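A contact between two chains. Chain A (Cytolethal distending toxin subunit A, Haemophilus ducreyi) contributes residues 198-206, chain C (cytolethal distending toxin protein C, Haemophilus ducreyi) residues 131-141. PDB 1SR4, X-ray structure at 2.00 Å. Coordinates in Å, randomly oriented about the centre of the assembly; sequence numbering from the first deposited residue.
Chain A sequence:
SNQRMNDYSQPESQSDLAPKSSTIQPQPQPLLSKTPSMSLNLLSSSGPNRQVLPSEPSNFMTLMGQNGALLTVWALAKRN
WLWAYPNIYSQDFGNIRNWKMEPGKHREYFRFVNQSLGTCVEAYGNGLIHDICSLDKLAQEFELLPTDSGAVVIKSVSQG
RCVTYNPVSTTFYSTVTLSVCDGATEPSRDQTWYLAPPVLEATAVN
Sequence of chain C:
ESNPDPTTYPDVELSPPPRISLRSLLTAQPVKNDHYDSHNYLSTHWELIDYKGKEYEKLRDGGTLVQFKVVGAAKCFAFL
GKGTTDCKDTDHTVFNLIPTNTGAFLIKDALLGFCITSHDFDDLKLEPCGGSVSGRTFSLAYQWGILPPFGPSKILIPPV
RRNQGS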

# COMPACT_ATOMS: atom_id res chain seq x y z
N PRO A 198 -10.01 -8.62 4.82
CA PRO A 198 -11.38 -8.93 5.23
C PRO A 198 -11.42 -10.34 5.79
O PRO A 198 -10.49 -11.12 5.55
CB PRO A 198 -12.15 -8.84 3.91
CG PRO A 198 -11.15 -9.42 2.91
CD PRO A 198 -9.85 -8.73 3.35
N VAL A 199 -12.45 -10.68 6.56
CA VAL A 199 -12.55 -12.05 7.03
C VAL A 199 -13.35 -12.79 5.96
O VAL A 199 -14.58 -12.80 5.96
CB VAL A 199 -13.21 -12.18 8.43
CG1 VAL A 199 -12.13 -11.99 9.51
CG2 VAL A 199 -14.30 -11.16 8.61
N LEU A 200 -12.60 -13.38 5.02
CA LEU A 200 -13.17 -14.11 3.89
C LEU A 200 -12.21 -15.23 3.49
O LEU A 200 -11.04 -15.20 3.88
CB LEU A 200 -13.33 -13.17 2.68
CG LEU A 200 -14.29 -11.98 2.73
CD1 LEU A 200 -14.11 -11.10 1.50
CD2 LEU A 200 -15.73 -12.49 2.79
N GLU A 201 -12.70 -16.21 2.74
CA GLU A 201 -11.84 -17.28 2.23
C GLU A 201 -10.95 -16.55 1.22
O GLU A 201 -11.45 -15.73 0.43
CB GLU A 201 -12.63 -18.36 1.50
CG GLU A 201 -13.47 -19.24 2.41
CD GLU A 201 -12.74 -20.51 2.81
OE1 GLU A 201 -12.26 -21.24 1.91
OE2 GLU A 201 -12.66 -20.79 4.02
N ALA A 202 -9.66 -16.83 1.26
CA ALA A 202 -8.68 -16.17 0.38
C ALA A 202 -8.18 -17.13 -0.68
O ALA A 202 -8.01 -18.32 -0.42
CB ALA A 202 -7.50 -15.68 1.22
N THR A 203 -7.96 -16.62 -1.89
CA THR A 203 -7.47 -17.45 -2.97
C THR A 203 -6.04 -17.00 -3.27
O THR A 203 -5.81 -15.81 -3.49
CB THR A 203 -8.36 -17.30 -4.25
OG1 THR A 203 -9.72 -17.66 -3.93
CG2 THR A 203 -7.86 -18.19 -5.38
N ALA A 204 -5.09 -17.93 -3.25
CA ALA A 204 -3.69 -17.61 -3.54
C ALA A 204 -3.54 -17.18 -5.00
O ALA A 204 -4.12 -17.79 -5.90
CB ALA A 204 -2.79 -18.82 -3.27
N VAL A 205 -2.76 -16.13 -5.23
CA VAL A 205 -2.57 -15.60 -6.57
C VAL A 205 -1.12 -15.67 -7.04
O VAL A 205 -0.76 -15.01 -8.00
CB VAL A 205 -3.06 -14.14 -6.67
CG1 VAL A 205 -4.54 -14.08 -6.46
CG2 VAL A 205 -2.34 -13.26 -5.65
N ASN A 206 -0.31 -16.47 -6.35
CA ASN A 206 1.10 -16.65 -6.70
C ASN A 206 1.23 -17.34 -8.05
O ASN A 206 0.31 -18.08 -8.44
CB ASN A 206 1.81 -17.49 -5.62
CG ASN A 206 1.10 -18.84 -5.34
OD1 ASN A 206 -0.11 -18.89 -5.12
ND2 ASN A 206 1.88 -19.92 -5.31
OXT ASN A 206 2.28 -17.16 -8.71
N GLY C 131 0.46 -29.62 -3.15
CA GLY C 131 1.46 -29.08 -4.05
C GLY C 131 1.26 -27.57 -4.14
O GLY C 131 0.85 -26.93 -3.17
N SER C 132 1.53 -26.99 -5.30
CA SER C 132 1.37 -25.55 -5.46
C SER C 132 0.02 -25.06 -4.93
O SER C 132 -1.02 -25.69 -5.15
CB SER C 132 1.49 -25.18 -6.94
OG SER C 132 1.31 -23.78 -7.13
N VAL C 133 0.04 -23.93 -4.23
CA VAL C 133 -1.20 -23.38 -3.71
C VAL C 133 -1.85 -22.41 -4.71
O VAL C 133 -2.92 -21.87 -4.43
CB VAL C 133 -0.97 -22.63 -2.37
CG1 VAL C 133 -0.50 -23.60 -1.30
CG2 VAL C 133 0.05 -21.50 -2.55
N SER C 134 -1.25 -22.21 -5.87
CA SER C 134 -1.80 -21.25 -6.84
C SER C 134 -3.26 -21.47 -7.19
O SER C 134 -3.64 -22.56 -7.58
CB SER C 134 -1.02 -21.28 -8.16
OG SER C 134 0.31 -20.88 -7.97
N GLY C 135 -4.06 -20.41 -7.06
CA GLY C 135 -5.46 -20.50 -7.41
C GLY C 135 -6.35 -21.30 -6.49
O GLY C 135 -7.53 -21.48 -6.78
N ARG C 136 -5.81 -21.80 -5.38
CA ARG C 136 -6.62 -22.57 -4.44
C ARG C 136 -7.14 -21.62 -3.37
O ARG C 136 -6.54 -20.56 -3.11
CB ARG C 136 -5.80 -23.70 -3.82
CG ARG C 136 -5.49 -24.85 -4.80
CD ARG C 136 -4.39 -25.76 -4.28
NE ARG C 136 -4.63 -26.26 -2.92
CZ ARG C 136 -3.67 -26.74 -2.13
NH1 ARG C 136 -2.42 -26.79 -2.57
NH2 ARG C 136 -3.96 -27.18 -0.92
N THR C 137 -8.25 -22.00 -2.74
CA THR C 137 -8.89 -21.18 -1.71
C THR C 137 -8.63 -21.75 -0.32
O THR C 137 -8.61 -22.96 -0.13
CB THR C 137 -10.38 -21.12 -1.97
OG1 THR C 137 -10.90 -22.46 -1.97
CG2 THR C 137 -10.63 -20.48 -3.32
N PHE C 138 -8.49 -20.85 0.65
CA PHE C 138 -8.14 -21.23 2.01
C PHE C 138 -8.93 -20.52 3.10
O PHE C 138 -9.26 -19.34 2.97
CB PHE C 138 -6.64 -20.94 2.20
CG PHE C 138 -5.74 -21.74 1.29
CD1 PHE C 138 -5.28 -23.00 1.67
CD2 PHE C 138 -5.36 -21.23 0.05
CE1 PHE C 138 -4.44 -23.75 0.82
CE2 PHE C 138 -4.52 -21.97 -0.80
CZ PHE C 138 -4.06 -23.23 -0.42
N SER C 139 -9.22 -21.24 4.18
CA SER C 139 -9.93 -20.67 5.33
C SER C 139 -8.95 -19.76 6.09
O SER C 139 -7.74 -19.78 5.84
CB SER C 139 -10.40 -21.78 6.26
OG SER C 139 -9.28 -22.35 6.89
N LEU C 140 -9.48 -18.99 7.04
CA LEU C 140 -8.66 -18.08 7.85
C LEU C 140 -7.55 -18.78 8.63
O LEU C 140 -6.56 -18.15 9.00
CB LEU C 140 -9.56 -17.30 8.82
CG LEU C 140 -10.60 -16.38 8.17
CD1 LEU C 140 -11.64 -15.93 9.21
CD2 LEU C 140 -9.89 -15.16 7.58
N ALA C 141 -7.70 -20.07 8.90
CA ALA C 141 -6.68 -20.80 9.65
C ALA C 141 -5.32 -20.76 8.94
O ALA C 141 -4.27 -20.87 9.58
CB ALA C 141 -7.13 -22.26 9.88
O HOH W 1 -12.52 -19.19 6.87

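Backbone hydrogen bonds carry much of this contact. The two stretches run antiparallel here, and A202(A) and F138(C) form a hydrogen-bonded pair. A202(A) N donates to F138(C) O at 3.1 Å, and F138(C) N donates to A202(A) O at 2.8 Å. T203(A) and T137(C) follow as a non-hydrogen-bonded pair, with T203(A) CA and T137(C) CA 4.2 Å apart. A202(A) and F138(C) share one face of the sheet, and T203(A) and T137(C) share the other. On that second face T203(A) OG1 is 3.0 Å from T137(C) CG2, a close packing contact. The ladder continues past the strands. A204(A) N donates to R136(C) O at 3.0 Å, and G135(C) N donates to A204(A) O at 2.9 Å.

Three CA-H...O contacts supplement these bonds. T203(A) CA lies 3.2 Å from R136(C) O, T137(C) CA lies 3.3 Å from A202(A) O, and E201(A) CA lies 3.4 Å from F138(C) O. Each of these carbonyl oxygens also accepts an N-H bond across the contact.

A type II turn from V133(C) to R136(C) shapes the end of the ladder. It is closed by R136(C) N donating to V133(C) O at 3.0 Å. G135(C) has a phi of 72°, a value that favours glycine. G135(C) N takes no part in closing the turn and donates to A204(A) O. Within chain C, R136(C) NH1 donates to S132(C) O at 3.1 Å, and S134(C) N donates to S132(C) OG at 3.3 Å. The CA-to-CB bond of R136(C) points away from the chain A stretch, and its side chain makes no close contact with that stretch.

One direct hydrogen bond between the two stretches uses a side chain. S134(C) OG donates to N206(A) O, an oxygen of the C-terminal carboxylate, at 2.8 Å. N206(A) ND2 is also near S134(C) OG, at 3.2 Å, but the angle is too poor for a hydrogen bond.

E201(A) reaches chain C through its carboxylate. E201(A) OE2 comes to 3.0 Å from S139(C) CA, but its approach to S139(C) N, at 3.5 Å, has a poor angle. A water links the chains here. The O of water 1 donates to E201(A) OE2 at 3.3 Å and accepts from L140(C) N at 3.1 Å.

Apolar contacts are few. A204(A) CB points toward chain C, 4.0 Å from V133(C) CG2 and 4.4 Å from F138(C) CE2. V199(A) CG1 meets L140(C) CD1 at 4.0 Å.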